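Serine/threonine-protein kinase Tel1 (PDB 6SKY) is a nuclear serine/threonine protein kinase of the ATM family that uses ATP and probably activates checkpoint signalling in response to DNA damage. Local coordinates at residues C1589-I1603 against L1625-R1639. Sequence-based numbering, arbitrary orientation.
Sequences CGVFNIPPSSRLDVI and LGGEYLAWAGRVLGR
Tyr1629 turns the edge of its ring to one face of Phe1592, with Tyr1629 CD1 standing over that face, the planes at 82° and the centroids 5.3 Å apart in a T-shaped pair. One face of the tyrosine ring carries Cys1589, whose SG lies 3.8 Å from the ring centroid in a sulfur-aromatic contact. Trp1632 completes the aromatic cluster, meeting Phe1592 obliquely through CB and CG. In this part of the Tel1 alpha solenoid, the loop linking helices 1578-1588 and 1606-1619 lies along helix 1627-1644, and helix 1557-1569 packs on the cluster through Leu1562. At the start of the helix, the N-H of the N-cap residue Gly1626 points at Cys1589 O in a hydrogen bond.

Farther along, Ile1594 CD1 sits over the centre of the Arg1635 guanidinium, 3.8 Å above its plane, and Ser1598 CB lies over the opposite face. With CG anti to the backbone N (chi1 -155°) and a bend at chi3, the arginine reaches into the curve of the loop. There NH2 donates to Pro1595 O at 3.0 Å, and NH1 makes a weak bond to Ser1597 O and a salt bridge to Asp1601 OD2 at the guanidinium edge. A leucine in place of Arg1635 would probably leave the Asp1601 carboxylate without its charged mate and the Pro1595 carbonyl without this donor.

Ser1598 OG lies over one face of the Arg1639 guanidinium, whose NH1 makes a salt bridge with Asp2095. Asp1601 OD1 also accepts from Ile1603 N in an Asx turn, which helps to hold the carboxylate beside the indole. The carboxylate lies nearly coplanar with the indole, 13° apart, and Trp1632 NE1 points at Asp1601 OD1 in a straight but weak bond of 3.4 Å.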
ATOM      1  N   CYS A1589      40.783 -41.942   6.520  1.00 57.25           N
ATOM      2  CA  CYS A1589      40.510 -40.579   6.947  1.00 57.25           C
ATOM      3  C   CYS A1589      41.291 -40.165   8.182  1.00 57.25           C
ATOM      4  O   CYS A1589      41.080 -39.055   8.677  1.00 57.25           O
ATOM      5  CB  CYS A1589      39.017 -40.424   7.214  1.00 57.25           C
ATOM      6  SG  CYS A1589      37.991 -41.246   5.986  1.00 57.25           S
ATOM      7  N   GLY A1590      42.169 -41.023   8.701  1.00 61.34           N
ATOM      8  CA  GLY A1590      42.946 -40.644   9.868  1.00 61.34           C
ATOM      9  C   GLY A1590      43.974 -39.579   9.549  1.00 61.34           C
ATOM     10  O   GLY A1590      44.157 -38.631  10.317  1.00 61.34           O
ATOM     11  N   VAL A1591      44.667 -39.729   8.425  1.00 58.05           N
ATOM     12  CA  VAL A1591      45.542 -38.708   7.868  1.00 58.05           C
ATOM     13  C   VAL A1591      45.126 -38.553   6.415  1.00 58.05           C
ATOM     14  O   VAL A1591      45.257 -39.494   5.624  1.00 58.05           O
ATOM     15  CB  VAL A1591      47.027 -39.077   7.987  1.00 58.05           C
ATOM     16  CG1 VAL A1591      47.844 -38.394   6.902  1.00 58.05           C
ATOM     17  CG2 VAL A1591      47.546 -38.679   9.345  1.00 58.05           C
ATOM     18  N   PHE A1592      44.597 -37.389   6.070  1.00 52.50           N
ATOM     19  CA  PHE A1592      43.943 -37.177   4.790  1.00 52.50           C
ATOM     20  C   PHE A1592      44.745 -36.196   3.949  1.00 52.50           C
ATOM     21  O   PHE A1592      45.742 -35.623   4.391  1.00 52.50           O
ATOM     22  CB  PHE A1592      42.510 -36.677   5.006  1.00 52.50           C
ATOM     23  CG  PHE A1592      41.574 -36.989   3.877  1.00 52.50           C
ATOM     24  CD1 PHE A1592      41.132 -38.270   3.670  1.00 52.50           C
ATOM     25  CD2 PHE A1592      41.120 -35.994   3.042  1.00 52.50           C
ATOM     26  CE1 PHE A1592      40.272 -38.551   2.641  1.00 52.50           C
ATOM     27  CE2 PHE A1592      40.265 -36.277   2.019  1.00 52.50           C
ATOM     28  CZ  PHE A1592      39.837 -37.554   1.822  1.00 52.50           C
ATOM     29  N   ASN A1593      44.298 -36.012   2.712  1.00 56.38           N
ATOM     30  CA  ASN A1593      44.956 -35.098   1.787  1.00 56.38           C
ATOM     31  C   ASN A1593      43.877 -34.528   0.874  1.00 56.38           C
ATOM     32  O   ASN A1593      43.504 -35.161  -0.117  1.00 56.38           O
ATOM     33  CB  ASN A1593      46.040 -35.817   0.999  1.00 56.38           C
ATOM     34  CG  ASN A1593      46.690 -34.934  -0.035  1.00 56.38           C
ATOM     35  OD1 ASN A1593      47.693 -34.280   0.237  1.00 56.38           O
ATOM     36  ND2 ASN A1593      46.127 -34.914  -1.235  1.00 56.38           N
ATOM     37  N   ILE A1594      43.384 -33.345   1.209  1.00 51.49           N
ATOM     38  CA  ILE A1594      42.318 -32.724   0.420  1.00 51.49           C
ATOM     39  C   ILE A1594      42.941 -32.029  -0.787  1.00 51.49           C
ATOM     40  O   ILE A1594      43.920 -31.286  -0.625  1.00 51.49           O
ATOM     41  CB  ILE A1594      41.518 -31.748   1.278  1.00 51.49           C
ATOM     42  CG1 ILE A1594      40.532 -30.953   0.432  1.00 51.49           C
ATOM     43  CG2 ILE A1594      42.432 -30.816   2.041  1.00 51.49           C
ATOM     44  CD1 ILE A1594      39.760 -29.930   1.227  1.00 51.49           C
ATOM     45  N   PRO A1595      42.435 -32.264  -1.997  1.00 55.66           N
ATOM     46  CA  PRO A1595      43.047 -31.659  -3.175  1.00 55.66           C
ATOM     47  C   PRO A1595      42.953 -30.149  -3.113  1.00 55.66           C
ATOM     48  O   PRO A1595      41.991 -29.592  -2.553  1.00 55.66           O
ATOM     49  CB  PRO A1595      42.215 -32.222  -4.334  1.00 55.66           C
ATOM     50  CG  PRO A1595      41.552 -33.418  -3.792  1.00 55.66           C
ATOM     51  CD  PRO A1595      41.327 -33.162  -2.347  1.00 55.66           C
ATOM     52  N   PRO A1596      43.928 -29.442  -3.678  1.00 58.38           N
ATOM     53  CA  PRO A1596      43.885 -27.977  -3.640  1.00 58.38           C
ATOM     54  C   PRO A1596      42.680 -27.428  -4.380  1.00 58.38           C
ATOM     55  O   PRO A1596      41.871 -26.692  -3.809  1.00 58.38           O
ATOM     56  CB  PRO A1596      45.197 -27.569  -4.320  1.00 58.38           C
ATOM     57  CG  PRO A1596      45.563 -28.729  -5.168  1.00 58.38           C
ATOM     58  CD  PRO A1596      45.084 -29.942  -4.439  1.00 58.38           C
ATOM     59  N   SER A1597      42.549 -27.800  -5.645  1.00 58.70           N
ATOM     60  CA  SER A1597      41.441 -27.363  -6.474  1.00 58.70           C
ATOM     61  C   SER A1597      40.255 -28.297  -6.265  1.00 58.70           C
ATOM     62  O   SER A1597      40.241 -29.128  -5.356  1.00 58.70           O
ATOM     63  CB  SER A1597      41.865 -27.309  -7.937  1.00 58.70           C
ATOM     64  OG  SER A1597      40.737 -27.202  -8.783  1.00 58.70           O
ATOM     65  N   SER A1598      39.241 -28.162  -7.105  1.00 60.56           N
ATOM     66  CA  SER A1598      38.105 -29.060  -7.075  1.00 60.56           C
ATOM     67  C   SER A1598      37.842 -29.705  -8.423  1.00 60.56           C
ATOM     68  O   SER A1598      36.877 -30.459  -8.549  1.00 60.56           O
ATOM     69  CB  SER A1598      36.844 -28.328  -6.608  1.00 60.56           C
ATOM     70  OG  SER A1598      35.764 -29.228  -6.482  1.00 60.56           O
ATOM     71  N   ARG A1599      38.655 -29.418  -9.435  1.00 70.37           N
ATOM     72  CA  ARG A1599      38.595 -30.180 -10.671  1.00 70.37           C
ATOM     73  C   ARG A1599      39.312 -31.513 -10.544  1.00 70.37           C
ATOM     74  O   ARG A1599      39.014 -32.440 -11.300  1.00 70.37           O
ATOM     75  CB  ARG A1599      39.197 -29.370 -11.822  1.00 70.37           C
ATOM     76  CG  ARG A1599      38.686 -29.780 -13.193  1.00 70.37           C
ATOM     77  CD  ARG A1599      39.149 -28.828 -14.283  1.00 70.37           C
ATOM     78  NE  ARG A1599      38.460 -29.084 -15.547  1.00 70.37           N
ATOM     79  CZ  ARG A1599      38.762 -28.496 -16.702  1.00 70.37           C
ATOM     80  NH1 ARG A1599      39.749 -27.613 -16.765  1.00 70.37           N
ATOM     81  NH2 ARG A1599      38.076 -28.794 -17.797  1.00 70.37           N
ATOM     82  N   LEU A1600      40.246 -31.623  -9.603  1.00 67.20           N
ATOM     83  CA  LEU A1600      40.961 -32.857  -9.324  1.00 67.20           C
ATOM     84  C   LEU A1600      40.356 -33.627  -8.166  1.00 67.20           C
ATOM     85  O   LEU A1600      41.033 -34.468  -7.573  1.00 67.20           O
ATOM     86  CB  LEU A1600      42.426 -32.554  -9.022  1.00 67.20           C
ATOM     87  CG  LEU A1600      43.097 -31.566  -9.968  1.00 67.20           C
ATOM     88  CD1 LEU A1600      44.515 -31.293  -9.512  1.00 67.20           C
ATOM     89  CD2 LEU A1600      43.073 -32.099 -11.387  1.00 67.20           C
ATOM     90  N   ASP A1601      39.106 -33.355  -7.825  1.00 58.51           N
ATOM     91  CA  ASP A1601      38.469 -33.928  -6.656  1.00 58.51           C
ATOM     92  C   ASP A1601      37.559 -35.075  -7.065  1.00 58.51           C
ATOM     93  O   ASP A1601      36.956 -35.059  -8.138  1.00 58.51           O
ATOM     94  CB  ASP A1601      37.674 -32.858  -5.910  1.00 58.51           C
ATOM     95  CG  ASP A1601      37.326 -33.264  -4.506  1.00 58.51           C
ATOM     96  OD1 ASP A1601      36.757 -34.353  -4.328  1.00 58.51           O
ATOM     97  OD2 ASP A1601      37.622 -32.494  -3.575  1.00 58.51           O
ATOM     98  N   VAL A1602      37.467 -36.080  -6.194  1.00 57.39           N
ATOM     99  CA  VAL A1602      36.639 -37.238  -6.495  1.00 57.39           C
ATOM    100  C   VAL A1602      35.166 -36.868  -6.503  1.00 57.39           C
ATOM    101  O   VAL A1602      34.361 -37.554  -7.140  1.00 57.39           O
ATOM    102  CB  VAL A1602      36.935 -38.380  -5.503  1.00 57.39           C
ATOM    103  CG1 VAL A1602      36.458 -38.032  -4.109  1.00 57.39           C
ATOM    104  CG2 VAL A1602      36.317 -39.672  -5.977  1.00 57.39           C
ATOM    105  N   ILE A1603      34.792 -35.792  -5.821  1.00 55.92           N
ATOM    106  CA  ILE A1603      33.458 -35.215  -5.902  1.00 55.92           C
ATOM    107  C   ILE A1603      33.630 -33.777  -6.361  1.00 55.92           C
ATOM    108  O   ILE A1603      34.125 -32.933  -5.605  1.00 55.92           O
ATOM    109  CB  ILE A1603      32.712 -35.284  -4.566  1.00 55.92           C
ATOM    110  CG1 ILE A1603      32.445 -36.736  -4.185  1.00 55.92           C
ATOM    111  CG2 ILE A1603      31.415 -34.517  -4.655  1.00 55.92           C
ATOM    112  CD1 ILE A1603      31.574 -36.896  -2.975  1.00 55.92           C
ATOM    113  N   LEU A1625      38.854 -38.704  13.036  1.00 61.53           N
ATOM    114  CA  LEU A1625      39.011 -38.118  11.713  1.00 61.53           C
ATOM    115  C   LEU A1625      39.933 -36.912  11.779  1.00 61.53           C
ATOM    116  O   LEU A1625      39.782 -36.056  12.656  1.00 61.53           O
ATOM    117  CB  LEU A1625      37.659 -37.702  11.142  1.00 61.53           C
ATOM    118  CG  LEU A1625      36.614 -38.804  11.074  1.00 61.53           C
ATOM    119  CD1 LEU A1625      35.337 -38.222  10.550  1.00 61.53           C
ATOM    120  CD2 LEU A1625      37.082 -39.941  10.195  1.00 61.53           C
ATOM    121  N   GLY A1626      40.868 -36.839  10.841  1.00 49.97           N
ATOM    122  CA  GLY A1626      41.796 -35.736  10.784  1.00 49.97           C
ATOM    123  C   GLY A1626      41.105 -34.424  10.481  1.00 49.97           C
ATOM    124  O   GLY A1626      39.889 -34.331  10.330  1.00 49.97           O
ATOM    125  N   GLY A1627      41.915 -33.381  10.393  1.00 43.27           N
ATOM    126  CA  GLY A1627      41.400 -32.072  10.068  1.00 43.27           C
ATOM    127  C   GLY A1627      41.146 -31.919   8.588  1.00 43.27           C
ATOM    128  O   GLY A1627      40.177 -31.277   8.178  1.00 43.27           O
ATOM    129  N   GLU A1628      42.009 -32.504   7.766  1.00 45.67           N
ATOM    130  CA  GLU A1628      41.811 -32.391   6.331  1.00 45.67           C
ATOM    131  C   GLU A1628      40.607 -33.193   5.870  1.00 45.67           C
ATOM    132  O   GLU A1628      39.938 -32.801   4.909  1.00 45.67           O
ATOM    133  CB  GLU A1628      43.076 -32.813   5.596  1.00 45.67           C
ATOM    134  CG  GLU A1628      44.067 -31.676   5.454  1.00 45.67           C
ATOM    135  CD  GLU A1628      45.431 -32.123   4.977  1.00 45.67           C
ATOM    136  OE1 GLU A1628      46.184 -32.712   5.783  1.00 45.67           O
ATOM    137  OE2 GLU A1628      45.756 -31.883   3.796  1.00 45.67           O
ATOM    138  N   TYR A1629      40.274 -34.279   6.562  1.00 39.96           N
ATOM    139  CA  TYR A1629      39.048 -34.976   6.204  1.00 39.96           C
ATOM    140  C   TYR A1629      37.823 -34.149   6.560  1.00 39.96           C
ATOM    141  O   TYR A1629      36.843 -34.143   5.814  1.00 39.96           O
ATOM    142  CB  TYR A1629      38.965 -36.338   6.873  1.00 39.96           C
ATOM    143  CG  TYR A1629      37.713 -37.055   6.459  1.00 39.96           C
ATOM    144  CD1 TYR A1629      37.630 -37.683   5.235  1.00 39.96           C
ATOM    145  CD2 TYR A1629      36.601 -37.071   7.275  1.00 39.96           C
ATOM    146  CE1 TYR A1629      36.487 -38.312   4.845  1.00 39.96           C
ATOM    147  CE2 TYR A1629      35.454 -37.698   6.890  1.00 39.96           C
ATOM    148  CZ  TYR A1629      35.403 -38.320   5.677  1.00 39.96           C
ATOM    149  OH  TYR A1629      34.251 -38.953   5.294  1.00 39.96           O
ATOM    150  N   LEU A1630      37.850 -33.455   7.697  1.00 35.16           N
ATOM    151  CA  LEU A1630      36.727 -32.591   8.039  1.00 35.16           C
ATOM    152  C   LEU A1630      36.615 -31.415   7.086  1.00 35.16           C
ATOM    153  O   LEU A1630      35.505 -30.986   6.775  1.00 35.16           O
ATOM    154  CB  LEU A1630      36.852 -32.090   9.470  1.00 35.16           C
ATOM    155  CG  LEU A1630      36.546 -33.123  10.541  1.00 35.16           C
ATOM    156  CD1 LEU A1630      36.295 -32.434  11.844  1.00 35.16           C
ATOM    157  CD2 LEU A1630      35.359 -33.945  10.149  1.00 35.16           C
ATOM    158  N   ALA A1631      37.736 -30.893   6.598  1.00 32.98           N
ATOM    159  CA  ALA A1631      37.663 -29.852   5.581  1.00 32.98           C
ATOM    160  C   ALA A1631      37.050 -30.382   4.296  1.00 32.98           C
ATOM    161  O   ALA A1631      36.231 -29.708   3.668  1.00 32.98           O
ATOM    162  CB  ALA A1631      39.045 -29.275   5.313  1.00 32.98           C
ATOM    163  N   TRP A1632      37.427 -31.593   3.887  1.00 35.23           N
ATOM    164  CA  TRP A1632      36.841 -32.178   2.685  1.00 35.23           C
ATOM    165  C   TRP A1632      35.347 -32.439   2.863  1.00 35.23           C
ATOM    166  O   TRP A1632      34.548 -32.193   1.950  1.00 35.23           O
ATOM    167  CB  TRP A1632      37.588 -33.459   2.329  1.00 35.23           C
ATOM    168  CG  TRP A1632      37.048 -34.173   1.153  1.00 35.23           C
ATOM    169  CD1 TRP A1632      37.310 -33.912  -0.152  1.00 35.23           C
ATOM    170  CD2 TRP A1632      36.155 -35.283   1.167  1.00 35.23           C
ATOM    171  NE1 TRP A1632      36.625 -34.782  -0.953  1.00 35.23           N
ATOM    172  CE2 TRP A1632      35.908 -35.637  -0.163  1.00 35.23           C
ATOM    173  CE3 TRP A1632      35.532 -36.006   2.179  1.00 35.23           C
ATOM    174  CZ2 TRP A1632      35.072 -36.678  -0.505  1.00 35.23           C
ATOM    175  CZ3 TRP A1632      34.706 -37.031   1.837  1.00 35.23           C
ATOM    176  CH2 TRP A1632      34.480 -37.362   0.508  1.00 35.23           C
ATOM    177  N   ALA A1633      34.946 -32.930   4.033  1.00 30.93           N
ATOM    178  CA  ALA A1633      33.534 -33.164   4.292  1.00 30.93           C
ATOM    179  C   ALA A1633      32.755 -31.862   4.309  1.00 30.93           C
ATOM    180  O   ALA A1633      31.611 -31.811   3.852  1.00 30.93           O
ATOM    181  CB  ALA A1633      33.357 -33.903   5.612  1.00 30.93           C
ATOM    182  N   GLY A1634      33.355 -30.799   4.834  1.00 28.87           N
ATOM    183  CA  GLY A1634      32.714 -29.501   4.772  1.00 28.87           C
ATOM    184  C   GLY A1634      32.565 -28.996   3.357  1.00 28.87           C
ATOM    185  O   GLY A1634      31.556 -28.397   3.011  1.00 28.87           O
ATOM    186  N   ARG A1635      33.567 -29.229   2.520  1.00 34.04           N
ATOM    187  CA  ARG A1635      33.453 -28.824   1.126  1.00 34.04           C
ATOM    188  C   ARG A1635      32.321 -29.565   0.425  1.00 34.04           C
ATOM    189  O   ARG A1635      31.556 -28.970  -0.338  1.00 34.04           O
ATOM    190  CB  ARG A1635      34.775 -29.062   0.418  1.00 34.04           C
ATOM    191  CG  ARG A1635      34.994 -28.195  -0.769  1.00 34.04           C
ATOM    192  CD  ARG A1635      36.027 -28.813  -1.653  1.00 34.04           C
ATOM    193  NE  ARG A1635      37.317 -28.150  -1.565  1.00 34.04           N
ATOM    194  CZ  ARG A1635      38.415 -28.610  -2.148  1.00 34.04           C
ATOM    195  NH1 ARG A1635      38.372 -29.734  -2.841  1.00 34.04           N
ATOM    196  NH2 ARG A1635      39.554 -27.953  -2.032  1.00 34.04           N
ATOM    197  N   VAL A1636      32.173 -30.860   0.703  1.00 31.12           N
ATOM    198  CA  VAL A1636      31.100 -31.634   0.082  1.00 31.12           C
ATOM    199  C   VAL A1636      29.735 -31.192   0.597  1.00 31.12           C
ATOM    200  O   VAL A1636      28.790 -31.027  -0.183  1.00 31.12           O
ATOM    201  CB  VAL A1636      31.336 -33.136   0.307  1.00 31.12           C
ATOM    202  CG1 VAL A1636      30.128 -33.931  -0.098  1.00 31.12           C
ATOM    203  CG2 VAL A1636      32.533 -33.585  -0.475  1.00 31.12           C
ATOM    204  N   LEU A1637      29.599 -30.990   1.907  1.00 27.92           N
ATOM    205  CA  LEU A1637      28.324 -30.537   2.455  1.00 27.92           C
ATOM    206  C   LEU A1637      27.970 -29.141   1.968  1.00 27.92           C
ATOM    207  O   LEU A1637      26.799 -28.845   1.712  1.00 27.92           O
ATOM    208  CB  LEU A1637      28.367 -30.552   3.975  1.00 27.92           C
ATOM    209  CG  LEU A1637      28.364 -31.886   4.697  1.00 27.92           C
ATOM    210  CD1 LEU A1637      28.506 -31.632   6.171  1.00 27.92           C
ATOM    211  CD2 LEU A1637      27.089 -32.615   4.414  1.00 27.92           C
ATOM    212  N   GLY A1638      28.962 -28.263   1.846  1.00 24.70           N
ATOM    213  CA  GLY A1638      28.696 -26.926   1.366  1.00 24.70           C
ATOM    214  C   GLY A1638      28.280 -26.909  -0.085  1.00 24.70           C
ATOM    215  O   GLY A1638      27.391 -26.155  -0.469  1.00 24.70           O
ATOM    216  N   ARG A1639      28.905 -27.744  -0.910  1.00 31.01           N
ATOM    217  CA  ARG A1639      28.487 -27.829  -2.302  1.00 31.01           C
ATOM    218  C   ARG A1639      27.088 -28.419  -2.423  1.00 31.01           C
ATOM    219  O   ARG A1639      26.289 -27.973  -3.249  1.00 31.01           O
ATOM    220  CB  ARG A1639      29.496 -28.646  -3.088  1.00 31.01           C
ATOM    221  CG  ARG A1639      29.341 -28.541  -4.567  1.00 31.01           C
ATOM    222  CD  ARG A1639      30.438 -29.297  -5.256  1.00 31.01           C
ATOM    223  NE  ARG A1639      31.747 -28.928  -4.737  1.00 31.01           N
ATOM    224  CZ  ARG A1639      32.485 -27.941  -5.226  1.00 31.01           C
ATOM    225  NH1 ARG A1639      32.042 -27.227  -6.248  1.00 31.01           N
ATOM    226  NH2 ARG A1639      33.663 -27.667  -4.696  1.00 31.01           N
TER